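Local structure of cellulose-binding protein, X158 (2X34) at residues Q44-L49 with V75-V80; G61-Y66 with E149-L154; T115-Q120 with I127-Q132. The protein binds ubiquinone-8 in a long internal pocket of a YceI-like domain and probably takes part in polyisoprenoid transport or electron transfer linked to plant cell wall breakdown. All coordinates share one frame; numbering follows the deposited sequence. Where two conformers were deposited one is given.

Contact 1: residues Q44-L49 with V75-V80; sequences QLVIDL and VATVTV. With UQ8 (Ubiquinone-8), chain C.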
# COMPACT_ATOMS: atom_id res chain seq x y z
N GLN A 44 -0.68 -11.32 -1.50
CA GLN A 44 -1.37 -10.22 -2.17
C GLN A 44 -1.87 -9.20 -1.16
O GLN A 44 -2.29 -9.55 -0.07
CB GLN A 44 -2.53 -10.78 -2.97
CG GLN A 44 -3.08 -9.84 -3.99
CD GLN A 44 -3.94 -10.55 -5.02
OE1 GLN A 44 -3.48 -10.89 -6.13
NE2 GLN A 44 -5.17 -10.80 -4.65
N LEU A 45 -1.81 -7.93 -1.54
CA LEU A 45 -2.46 -6.86 -0.79
C LEU A 45 -3.34 -6.14 -1.80
O LEU A 45 -2.85 -5.69 -2.86
CB LEU A 45 -1.45 -5.89 -0.20
CG LEU A 45 -2.01 -4.64 0.49
CD1 LEU A 45 -2.82 -5.04 1.70
CD2 LEU A 45 -0.89 -3.64 0.87
N VAL A 46 -4.62 -6.02 -1.49
CA VAL A 46 -5.54 -5.31 -2.35
C VAL A 46 -5.96 -4.02 -1.64
O VAL A 46 -6.54 -4.08 -0.56
CB VAL A 46 -6.78 -6.15 -2.69
CG1 VAL A 46 -7.77 -5.33 -3.52
CG2 VAL A 46 -6.38 -7.48 -3.41
N ILE A 47 -5.66 -2.87 -2.25
CA ILE A 47 -5.96 -1.58 -1.65
C ILE A 47 -7.24 -1.00 -2.31
O ILE A 47 -7.31 -0.83 -3.51
CB ILE A 47 -4.79 -0.62 -1.87
CG1 ILE A 47 -3.48 -1.25 -1.36
CG2 ILE A 47 -5.08 0.74 -1.18
CD1 ILE A 47 -2.26 -0.80 -2.09
N ASP A 48 -8.25 -0.74 -1.50
CA ASP A 48 -9.52 -0.21 -2.00
C ASP A 48 -9.36 1.29 -2.15
O ASP A 48 -9.38 2.04 -1.16
CB ASP A 48 -10.66 -0.56 -1.04
CG ASP A 48 -11.99 0.03 -1.45
OD1 ASP A 48 -12.06 0.65 -2.55
OD2 ASP A 48 -12.97 -0.14 -0.68
N LEU A 49 -9.20 1.73 -3.40
CA LEU A 49 -8.92 3.14 -3.68
C LEU A 49 -10.11 4.05 -3.38
O LEU A 49 -9.93 5.23 -3.06
CB LEU A 49 -8.42 3.30 -5.09
CG LEU A 49 -7.13 2.53 -5.41
CD1 LEU A 49 -6.82 2.68 -6.88
CD2 LEU A 49 -5.94 3.04 -4.50
N VAL A 75 -9.46 -0.68 -7.36
CA VAL A 75 -8.43 -1.17 -6.46
C VAL A 75 -7.04 -1.11 -7.09
O VAL A 75 -6.90 -1.06 -8.33
CB VAL A 75 -8.74 -2.62 -5.99
CG1 VAL A 75 -10.09 -2.68 -5.23
CG2 VAL A 75 -8.72 -3.58 -7.17
N ALA A 76 -6.03 -1.08 -6.22
CA ALA A 76 -4.62 -1.26 -6.57
C ALA A 76 -4.19 -2.57 -5.90
O ALA A 76 -4.55 -2.84 -4.75
CB ALA A 76 -3.76 -0.11 -6.04
N THR A 77 -3.43 -3.39 -6.61
CA THR A 77 -3.12 -4.74 -6.13
C THR A 77 -1.61 -4.90 -6.09
O THR A 77 -0.93 -4.53 -7.03
CB THR A 77 -3.76 -5.81 -7.07
OG1 THR A 77 -5.18 -5.64 -7.06
CG2 THR A 77 -3.45 -7.24 -6.61
N VAL A 78 -1.09 -5.42 -4.97
CA VAL A 78 0.33 -5.69 -4.85
C VAL A 78 0.48 -7.19 -4.73
O VAL A 78 -0.21 -7.79 -3.93
CB VAL A 78 0.96 -5.05 -3.61
CG1 VAL A 78 2.49 -5.33 -3.59
CG2 VAL A 78 0.69 -3.56 -3.59
N THR A 79 1.39 -7.76 -5.50
CA THR A 79 1.64 -9.20 -5.47
C THR A 79 3.12 -9.44 -5.25
O THR A 79 3.97 -8.77 -5.84
CB THR A 79 1.23 -9.87 -6.79
OG1 THR A 79 1.98 -9.28 -7.86
CG2 THR A 79 -0.26 -9.69 -7.04
N VAL A 80 3.42 -10.40 -4.38
CA VAL A 80 4.78 -10.64 -3.91
C VAL A 80 4.95 -12.13 -3.72
O VAL A 80 4.19 -12.72 -2.94
CB VAL A 80 5.01 -9.99 -2.53
CG1 VAL A 80 6.44 -10.19 -2.07
CG2 VAL A 80 4.63 -8.48 -2.53
C45 UQ8 C . 6.70 -10.92 2.84
C44 UQ8 C . 5.34 -11.43 3.17
C46 UQ8 C . 5.29 -12.56 4.17
C43 UQ8 C . 4.21 -10.91 2.63
C42 UQ8 C . 4.11 -9.77 1.63
C41 UQ8 C . 2.95 -8.87 2.08
C39 UQ8 C . 2.74 -7.75 1.11
C40 UQ8 C . 1.92 -8.07 -0.10
C38 UQ8 C . 3.28 -6.54 1.34
C37 UQ8 C . 3.13 -5.34 0.42
C36 UQ8 C . 4.50 -4.99 -0.15
C34 UQ8 C . 4.58 -3.69 -0.93
C35 UQ8 C . 5.94 -3.27 -1.42
C33 UQ8 C . 3.49 -2.93 -1.15
C32 UQ8 C . 3.53 -1.62 -1.96
C31 UQ8 C . 2.65 -0.56 -1.28
C29 UQ8 C . 2.35 0.60 -2.21
C30 UQ8 C . 3.47 1.42 -2.79
C28 UQ8 C . 1.06 0.88 -2.47
C27 UQ8 C . 0.59 2.03 -3.37
C26 UQ8 C . -0.13 3.00 -2.42
C24 UQ8 C . -0.80 4.17 -3.12
C25 UQ8 C . -2.04 3.97 -3.96
C23 UQ8 C . -0.25 5.38 -2.95
C22 UQ8 C . -0.72 6.70 -3.52
C21 UQ8 C . 0.16 7.09 -4.73
C19 UQ8 C . 0.12 8.55 -5.14
C20 UQ8 C . 1.07 8.99 -6.23
C18 UQ8 C . -0.71 9.45 -4.56
C17 UQ8 C . -0.75 10.94 -4.97
C16 UQ8 C . -1.05 11.73 -3.70
C14 UQ8 C . -1.11 13.25 -3.76
C15 UQ8 C . 0.13 14.05 -4.08
C13 UQ8 C . -2.30 13.86 -3.49
C12 UQ8 C . -2.53 15.37 -3.49
C11 UQ8 C . -3.44 15.80 -2.32
C9 UQ8 C . -3.56 17.30 -2.31
C10 UQ8 C . -2.41 18.07 -1.69
C8 UQ8 C . -4.66 17.86 -2.84
C7 UQ8 C . -4.99 19.34 -2.96
C6 UQ8 C . -6.30 19.62 -2.29
C1 UQ8 C . -7.65 19.35 -2.89
C1M UQ8 C . -7.86 18.83 -4.29
C2 UQ8 C . -8.86 19.66 -2.07
O2 UQ8 C . -9.98 19.47 -2.54
C3 UQ8 C . -8.77 20.22 -0.71
O3 UQ8 C . -9.93 20.46 0.01
C3M UQ8 C . -11.02 21.28 -0.46
C4 UQ8 C . -7.42 20.46 -0.14
O4 UQ8 C . -7.22 20.92 1.14
C4M UQ8 C . -7.92 22.07 1.62
C5 UQ8 C . -6.23 20.16 -0.92
O5 UQ8 C . -5.15 20.33 -0.38
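One wall of the ubiquinone-8 pocket is built here, where L45 and I47 pair with V78 and A76 on two neighbouring antiparallel strands. Four backbone hydrogen bonds join the strands in two hydrogen-bonded pairs. In the first, L45 N gives to V78 O and V78 N returns a bond of 2.8 Å to L45 O. In the second, I47 N reaches A76 O at 2.7 Å, while A76 N gives to I47 O. V46 with T77 between them, and Q44 with T79 and D48 with V75 at the two ends, are non-hydrogen-bonded pairs.

Side chains alternate between two faces, as befits the curled antiparallel sheet of a YceI-like domain wrapped round an isoprenoid tail. On the inner face V78 lays both methyls against the tail, CG1, anti to the backbone N (chi1 -177°), coming within 3.6 Å of C33. I47 CD1 touches C28 of the tail at 3.7 Å and also packs on V78 CG2 and on the methyl of A76. At the V75 end L49 CD2 packs on A76 CB at 4.1 Å; at the other end V80 CG2 lies 3.7 Å from the C40 methyl of the tail. L7 and L14 of strand 3-20 also touch L45.

The other face carries Q44, V46, V75, T77 and T79. V46 CG1 sits on V75 CB at 3.8 Å, the two side chains crossing at a slant. Q44, extended beyond CG, crosses T77 in a similar way, Q44 OE1 lying 3.7 Å from T77 CG2.

Contact 2: residues G61-Y66 with E149-L154; sequences GRMRDY and ETLRNL. With UQ8 (Ubiquinone-8), chain C.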
# COMPACT_ATOMS: atom_id res chain seq x y z
N GLY A 61 -13.20 12.94 -2.67
CA GLY A 61 -13.93 12.81 -3.92
C GLY A 61 -13.12 13.15 -5.14
O GLY A 61 -13.15 12.44 -6.13
N ARG A 62 -12.37 14.23 -5.05
CA ARG A 62 -11.44 14.61 -6.11
C ARG A 62 -10.34 13.55 -6.34
O ARG A 62 -9.96 13.28 -7.49
CB ARG A 62 -10.84 15.97 -5.79
CG ARG A 62 -11.83 17.09 -6.02
CD ARG A 62 -11.36 18.39 -5.42
NE ARG A 62 -12.29 19.49 -5.71
CZ ARG A 62 -12.19 20.73 -5.23
NH1 ARG A 62 -11.19 21.06 -4.43
NH2 ARG A 62 -13.09 21.64 -5.58
N MSE A 63 -9.82 12.97 -5.26
CA MSE A 63 -8.82 11.94 -5.42
C MSE A 63 -9.42 10.69 -6.09
O MSE A 63 -8.79 10.14 -6.98
CB MSE A 63 -8.17 11.59 -4.11
CG MSE A 63 -7.27 12.70 -3.63
SE MSE A 63 -6.20 12.08 -2.16
CE MSE A 63 -5.15 10.70 -3.02
N ARG A 64 -10.61 10.28 -5.70
CA ARG A 64 -11.28 9.14 -6.33
C ARG A 64 -11.55 9.40 -7.80
O ARG A 64 -11.24 8.57 -8.64
CB ARG A 64 -12.60 8.79 -5.63
CG ARG A 64 -12.44 8.31 -4.18
CD ARG A 64 -13.77 7.87 -3.56
NE ARG A 64 -14.81 8.88 -3.76
CZ ARG A 64 -15.22 9.77 -2.85
NH1 ARG A 64 -14.73 9.80 -1.61
NH2 ARG A 64 -16.17 10.65 -3.18
N ASP A 65 -12.08 10.58 -8.12
CA ASP A 65 -12.58 10.86 -9.46
C ASP A 65 -11.48 11.24 -10.47
O ASP A 65 -11.50 10.77 -11.60
CB ASP A 65 -13.60 12.00 -9.41
CG ASP A 65 -14.88 11.61 -8.69
OD1 ASP A 65 -15.17 10.41 -8.53
OD2 ASP A 65 -15.61 12.53 -8.29
N TYR A 66 -10.54 12.07 -10.03
CA TYR A 66 -9.60 12.72 -10.93
C TYR A 66 -8.16 12.26 -10.76
O TYR A 66 -7.33 12.55 -11.59
CB TYR A 66 -9.72 14.24 -10.75
CG TYR A 66 -11.13 14.70 -11.04
CD1 TYR A 66 -11.69 14.44 -12.27
CD2 TYR A 66 -11.91 15.34 -10.09
CE1 TYR A 66 -12.96 14.81 -12.58
CE2 TYR A 66 -13.22 15.70 -10.39
CZ TYR A 66 -13.72 15.43 -11.66
OH TYR A 66 -14.99 15.77 -12.05
N GLU A 149 -1.74 17.33 -11.13
CA GLU A 149 -1.86 18.67 -11.70
C GLU A 149 -3.33 19.14 -11.67
O GLU A 149 -3.59 20.30 -11.43
CB GLU A 149 -1.24 18.73 -13.10
CG GLU A 149 -1.38 20.05 -13.83
CD GLU A 149 -0.73 21.25 -13.15
OE1 GLU A 149 0.19 21.10 -12.31
OE2 GLU A 149 -1.14 22.38 -13.49
N THR A 150 -4.28 18.23 -11.88
CA THR A 150 -5.68 18.59 -11.80
C THR A 150 -6.03 19.00 -10.37
O THR A 150 -6.70 20.01 -10.14
CB THR A 150 -6.61 17.45 -12.27
OG1 THR A 150 -6.34 17.16 -13.65
CG2 THR A 150 -8.05 17.83 -12.14
N LEU A 151 -5.53 18.23 -9.41
CA LEU A 151 -5.77 18.55 -8.00
C LEU A 151 -5.17 19.90 -7.63
O LEU A 151 -5.81 20.69 -6.97
CB LEU A 151 -5.23 17.44 -7.10
CG LEU A 151 -5.88 16.06 -7.23
CD1 LEU A 151 -5.20 15.03 -6.28
CD2 LEU A 151 -7.34 16.13 -6.97
N ARG A 152 -3.96 20.16 -8.10
CA ARG A 152 -3.28 21.42 -7.81
C ARG A 152 -4.11 22.61 -8.29
O ARG A 152 -4.35 23.57 -7.54
CB ARG A 152 -1.93 21.47 -8.53
CG ARG A 152 -1.09 22.65 -8.11
CD ARG A 152 0.19 22.75 -8.90
NE ARG A 152 -0.07 23.13 -10.30
CZ ARG A 152 -0.34 24.36 -10.72
NH1 ARG A 152 -0.44 25.38 -9.86
NH2 ARG A 152 -0.53 24.58 -12.01
N ASN A 153 -4.55 22.53 -9.53
CA ASN A 153 -5.39 23.55 -10.13
C ASN A 153 -6.76 23.73 -9.46
O ASN A 153 -7.21 24.87 -9.26
CB ASN A 153 -5.54 23.27 -11.63
CG ASN A 153 -4.27 23.64 -12.40
OD1 ASN A 153 -3.77 24.76 -12.27
ND2 ASN A 153 -3.76 22.72 -13.21
N LEU A 154 -7.41 22.63 -9.09
CA LEU A 154 -8.68 22.69 -8.36
C LEU A 154 -8.55 23.38 -7.00
O LEU A 154 -9.48 24.07 -6.54
CB LEU A 154 -9.29 21.30 -8.16
CG LEU A 154 -9.99 20.71 -9.38
CD1 LEU A 154 -10.36 19.22 -9.15
CD2 LEU A 154 -11.22 21.53 -9.79
C45 UQ8 C . 6.70 -10.92 2.84
C44 UQ8 C . 5.34 -11.43 3.17
C46 UQ8 C . 5.29 -12.56 4.17
C43 UQ8 C . 4.21 -10.91 2.63
C42 UQ8 C . 4.11 -9.77 1.63
C41 UQ8 C . 2.95 -8.87 2.08
C39 UQ8 C . 2.74 -7.75 1.11
C40 UQ8 C . 1.92 -8.07 -0.10
C38 UQ8 C . 3.28 -6.54 1.34
C37 UQ8 C . 3.13 -5.34 0.42
C36 UQ8 C . 4.50 -4.99 -0.15
C34 UQ8 C . 4.58 -3.69 -0.93
C35 UQ8 C . 5.94 -3.27 -1.42
C33 UQ8 C . 3.49 -2.93 -1.15
C32 UQ8 C . 3.53 -1.62 -1.96
C31 UQ8 C . 2.65 -0.56 -1.28
C29 UQ8 C . 2.35 0.60 -2.21
C30 UQ8 C . 3.47 1.42 -2.79
C28 UQ8 C . 1.06 0.88 -2.47
C27 UQ8 C . 0.59 2.03 -3.37
C26 UQ8 C . -0.13 3.00 -2.42
C24 UQ8 C . -0.80 4.17 -3.12
C25 UQ8 C . -2.04 3.97 -3.96
C23 UQ8 C . -0.25 5.38 -2.95
C22 UQ8 C . -0.72 6.70 -3.52
C21 UQ8 C . 0.16 7.09 -4.73
C19 UQ8 C . 0.12 8.55 -5.14
C20 UQ8 C . 1.07 8.99 -6.23
C18 UQ8 C . -0.71 9.45 -4.56
C17 UQ8 C . -0.75 10.94 -4.97
C16 UQ8 C . -1.05 11.73 -3.70
C14 UQ8 C . -1.11 13.25 -3.76
C15 UQ8 C . 0.13 14.05 -4.08
C13 UQ8 C . -2.30 13.86 -3.49
C12 UQ8 C . -2.53 15.37 -3.49
C11 UQ8 C . -3.44 15.80 -2.32
C9 UQ8 C . -3.56 17.30 -2.31
C10 UQ8 C . -2.41 18.07 -1.69
C8 UQ8 C . -4.66 17.86 -2.84
C7 UQ8 C . -4.99 19.34 -2.96
C6 UQ8 C . -6.30 19.62 -2.29
C1 UQ8 C . -7.65 19.35 -2.89
C1M UQ8 C . -7.86 18.83 -4.29
C2 UQ8 C . -8.86 19.66 -2.07
O2 UQ8 C . -9.98 19.47 -2.54
C3 UQ8 C . -8.77 20.22 -0.71
O3 UQ8 C . -9.93 20.46 0.01
C3M UQ8 C . -11.02 21.28 -0.46
C4 UQ8 C . -7.42 20.46 -0.14
O4 UQ8 C . -7.22 20.92 1.14
C4M UQ8 C . -7.92 22.07 1.62
C5 UQ8 C . -6.23 20.16 -0.92
O5 UQ8 C . -5.15 20.33 -0.38
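O2 of the ubiquinone head group takes a hydrogen bond of 2.8 Å from R62 NH1, bent to 135° at the hydrogen, and R62 is in turn packed against L151 and L154 of the facing helix. The oxygen lies at the edge of the guanidinium, near its plane. L154 CB covers one face of the same group, 4.1 Å above the plane and over its centre. R62 runs extended from CG to NE, which carries the charged end past L154 to the quinone; the two side chains cross at a slant, with L154 CD1 4.0 Å from R62 NE. At the root of the arginine, R62 CB meets L151 CD2 at 3.7 Å. That methyl also touches C1M of the quinone ring at 3.8 Å, and L151 CD1 turns to M63 CG, the two side chains crossing at about a right angle. With an alanine in place of R62, quinone O2 would probably lose this donor and L154 the flat group it covers.

Toward the outside, Y66 CB rests on T150 CG2 at 4.2 Å, and L154 CD1 approaches the Y66 ring obliquely.

No hydrogen bond joins the two segments directly, and their axes stay 10.5 Å apart at an angle of 142°. Helices 57-68 and 145-154 thus flank the quinone ring, with M63 touching V52 of strand 52-53 and K20 of strand 3-20 giving the ligand another hydrogen bond.

Contact 3: residues T115-Q120 with I127-Q132; sequences TQLNVQ and IMVQNQ. With UQ8 (Ubiquinone-8), chain C.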
# COMPACT_ATOMS: atom_id res chain seq x y z
N THR A 115 12.14 -3.35 -2.98
CA THR A 115 12.29 -2.79 -1.66
C THR A 115 12.55 -3.94 -0.70
O THR A 115 12.57 -5.10 -1.13
CB THR A 115 11.02 -2.00 -1.27
OG1 THR A 115 11.26 -1.24 -0.07
CG2 THR A 115 9.80 -2.91 -1.10
N GLN A 116 12.74 -3.61 0.58
CA GLN A 116 12.95 -4.59 1.62
C GLN A 116 11.78 -4.54 2.62
O GLN A 116 11.39 -3.47 3.09
CB GLN A 116 14.26 -4.25 2.32
CG GLN A 116 14.82 -5.33 3.21
CD GLN A 116 16.26 -5.02 3.58
OE1 GLN A 116 16.52 -4.09 4.33
NE2 GLN A 116 17.22 -5.81 3.05
N LEU A 117 11.27 -5.71 2.97
CA LEU A 117 10.22 -5.86 3.95
C LEU A 117 10.80 -6.45 5.24
O LEU A 117 11.79 -7.19 5.22
CB LEU A 117 9.11 -6.77 3.41
CG LEU A 117 8.50 -6.35 2.07
CD1 LEU A 117 7.32 -7.30 1.76
CD2 LEU A 117 8.06 -4.88 2.13
N ASN A 118 10.18 -6.10 6.35
CA ASN A 118 10.44 -6.72 7.63
C ASN A 118 9.27 -7.64 7.87
O ASN A 118 8.10 -7.22 7.74
CB ASN A 118 10.53 -5.69 8.73
CG ASN A 118 10.91 -6.30 10.06
OD1 ASN A 118 10.06 -6.87 10.75
ND2 ASN A 118 12.20 -6.24 10.40
N VAL A 119 9.59 -8.90 8.17
CA VAL A 119 8.59 -9.90 8.53
C VAL A 119 8.90 -10.38 9.94
O VAL A 119 10.00 -10.87 10.20
CB VAL A 119 8.60 -11.10 7.56
CG1 VAL A 119 7.50 -12.10 7.95
CG2 VAL A 119 8.43 -10.62 6.09
N GLN A 120 7.95 -10.24 10.86
CA GLN A 120 8.14 -10.71 12.24
C GLN A 120 7.00 -11.60 12.69
O GLN A 120 5.82 -11.27 12.50
CB GLN A 120 8.32 -9.53 13.22
CG GLN A 120 8.72 -9.94 14.63
CD GLN A 120 8.69 -8.78 15.64
OE1 GLN A 120 8.07 -7.74 15.40
NE2 GLN A 120 9.41 -8.95 16.76
N ILE A 127 1.63 -13.06 11.75
CA ILE A 127 2.84 -12.38 11.31
C ILE A 127 2.54 -10.92 10.98
O ILE A 127 1.42 -10.57 10.58
CB ILE A 127 3.53 -13.10 10.11
CG1 ILE A 127 2.62 -13.15 8.88
CG2 ILE A 127 3.94 -14.55 10.46
CD1 ILE A 127 3.37 -13.45 7.57
N MSE A 128 3.56 -10.07 11.17
CA MSE A 128 3.47 -8.65 10.90
C MSE A 128 4.45 -8.34 9.77
O MSE A 128 5.64 -8.73 9.85
CB MSE A 128 3.83 -7.84 12.15
CG MSE A 128 3.84 -6.33 11.94
SE MSE A 128 4.17 -5.32 13.56
CE MSE A 128 5.98 -5.95 13.94
N VAL A 129 3.96 -7.66 8.74
CA VAL A 129 4.76 -7.32 7.55
C VAL A 129 4.70 -5.81 7.34
O VAL A 129 3.63 -5.21 7.30
CB VAL A 129 4.32 -8.10 6.31
CG1 VAL A 129 5.24 -7.82 5.12
CG2 VAL A 129 4.28 -9.63 6.59
N GLN A 130 5.88 -5.21 7.26
CA GLN A 130 5.96 -3.76 7.13
C GLN A 130 7.17 -3.38 6.27
O GLN A 130 8.10 -4.19 6.07
CB GLN A 130 5.95 -3.12 8.53
CG GLN A 130 7.15 -3.39 9.38
CD GLN A 130 6.91 -2.97 10.83
OE1 GLN A 130 6.52 -1.83 11.11
NE2 GLN A 130 7.12 -3.89 11.73
N ASN A 131 7.10 -2.20 5.66
CA ASN A 131 8.23 -1.73 4.87
C ASN A 131 9.39 -1.47 5.83
O ASN A 131 9.23 -0.77 6.82
CB ASN A 131 7.90 -0.50 4.02
CG ASN A 131 7.29 0.65 4.83
OD1 ASN A 131 6.22 0.50 5.45
ND2 ASN A 131 7.96 1.79 4.83
N GLN A 132 10.56 -2.03 5.53
CA GLN A 132 11.72 -1.91 6.43
C GLN A 132 12.28 -0.49 6.37
O GLN A 132 12.68 0.06 7.39
CB GLN A 132 12.82 -2.93 6.07
CG GLN A 132 14.18 -2.73 6.82
CD GLN A 132 14.11 -2.96 8.32
OE1 GLN A 132 13.17 -3.54 8.82
NE2 GLN A 132 15.12 -2.48 9.05
C45 UQ8 C . 6.70 -10.92 2.84
C44 UQ8 C . 5.34 -11.43 3.17
C46 UQ8 C . 5.29 -12.56 4.17
C43 UQ8 C . 4.21 -10.91 2.63
C42 UQ8 C . 4.11 -9.77 1.63
C41 UQ8 C . 2.95 -8.87 2.08
C39 UQ8 C . 2.74 -7.75 1.11
C40 UQ8 C . 1.92 -8.07 -0.10
C38 UQ8 C . 3.28 -6.54 1.34
C37 UQ8 C . 3.13 -5.34 0.42
C36 UQ8 C . 4.50 -4.99 -0.15
C34 UQ8 C . 4.58 -3.69 -0.93
C35 UQ8 C . 5.94 -3.27 -1.42
C33 UQ8 C . 3.49 -2.93 -1.15
C32 UQ8 C . 3.53 -1.62 -1.96
C31 UQ8 C . 2.65 -0.56 -1.28
C29 UQ8 C . 2.35 0.60 -2.21
C30 UQ8 C . 3.47 1.42 -2.79
C28 UQ8 C . 1.06 0.88 -2.47
C27 UQ8 C . 0.59 2.03 -3.37
C26 UQ8 C . -0.13 3.00 -2.42
C24 UQ8 C . -0.80 4.17 -3.12
C25 UQ8 C . -2.04 3.97 -3.96
C23 UQ8 C . -0.25 5.38 -2.95
C22 UQ8 C . -0.72 6.70 -3.52
C21 UQ8 C . 0.16 7.09 -4.73
C19 UQ8 C . 0.12 8.55 -5.14
C20 UQ8 C . 1.07 8.99 -6.23
C18 UQ8 C . -0.71 9.45 -4.56
C17 UQ8 C . -0.75 10.94 -4.97
C16 UQ8 C . -1.05 11.73 -3.70
C14 UQ8 C . -1.11 13.25 -3.76
C15 UQ8 C . 0.13 14.05 -4.08
C13 UQ8 C . -2.30 13.86 -3.49
C12 UQ8 C . -2.53 15.37 -3.49
C11 UQ8 C . -3.44 15.80 -2.32
C9 UQ8 C . -3.56 17.30 -2.31
C10 UQ8 C . -2.41 18.07 -1.69
C8 UQ8 C . -4.66 17.86 -2.84
C7 UQ8 C . -4.99 19.34 -2.96
C6 UQ8 C . -6.30 19.62 -2.29
C1 UQ8 C . -7.65 19.35 -2.89
C1M UQ8 C . -7.86 18.83 -4.29
C2 UQ8 C . -8.86 19.66 -2.07
O2 UQ8 C . -9.98 19.47 -2.54
C3 UQ8 C . -8.77 20.22 -0.71
O3 UQ8 C . -9.93 20.46 0.01
C3M UQ8 C . -11.02 21.28 -0.46
C4 UQ8 C . -7.42 20.46 -0.14
O4 UQ8 C . -7.22 20.92 1.14
C4M UQ8 C . -7.92 22.07 1.62
C5 UQ8 C . -6.23 20.16 -0.92
O5 UQ8 C . -5.15 20.33 -0.38
O HOH W 1 7.40 -6.50 10.86
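N118 and Q132, with Q120 close behind, have the most surface covered where these two strands of a beta hairpin meet. N118 N gives a 2.8 Å bond to Q130 O, and N118 O takes one from Q130 N. With CG anti to the backbone N (chi1 -176°), the N118 amide stands over the outer face and sends ND2 to Q132 OE1 at 3.3 Å. That bond is long and bent, the two amide planes 27° apart; ND2 also has D95 OD2 of strand 95-106 as a partner. The other end of the amide, OD1, accepts from a water at 2.7 Å, which also sits by M128 O and takes a hydrogen bond from Q130 NE2.

Q132 lies where strand 127-131 has ended, yet its N still gives to Q116 O at 3.0 Å. A bend at chi2 (66°) folds its chain back, bringing OE1 over N118. Q120 exchanges two backbone hydrogen bonds with M128, and their side chains run alongside each other in one direction. Q120 NE2 is bonded to G93 O.

On the opposite face L117 CD1 packs on V129 CG1 at 4.0 Å, and V119 joins them. These side chains meet the far end of the isoprenoid tail, V119 CG2 lying 3.7 Å from C45 of the ligand and V129 CG2 3.9 Å from C46. The hairpin is therefore two-sided: amide side chains and a water form a polar outer face, whereas its inner face offers the tail hydrocarbon contacts, consistent with a pocket that holds a polyisoprenoid by dispersion and shape.

From the N terminus, strand 42-48 opens contact 1, which closes when strand 75-81 returns antiparallel beside it. Helix 57-68 lies within that loop and supplies the first half of contact 2, so the two cross along the chain; they also touch, L49 O packing on R64 CG. Contact 2 closes only at helix 145-154. Inside this long span, and after contact 1 has ended, contact 3 closes a short hairpin between strands 109-121 and 126-138. Contacts 1 and 3 belong to the same curled sheet, their centres 16 Å apart, whereas contact 2 joins two helices at the head-group end. All three touch the one ubiquinone, along the length of its pocket.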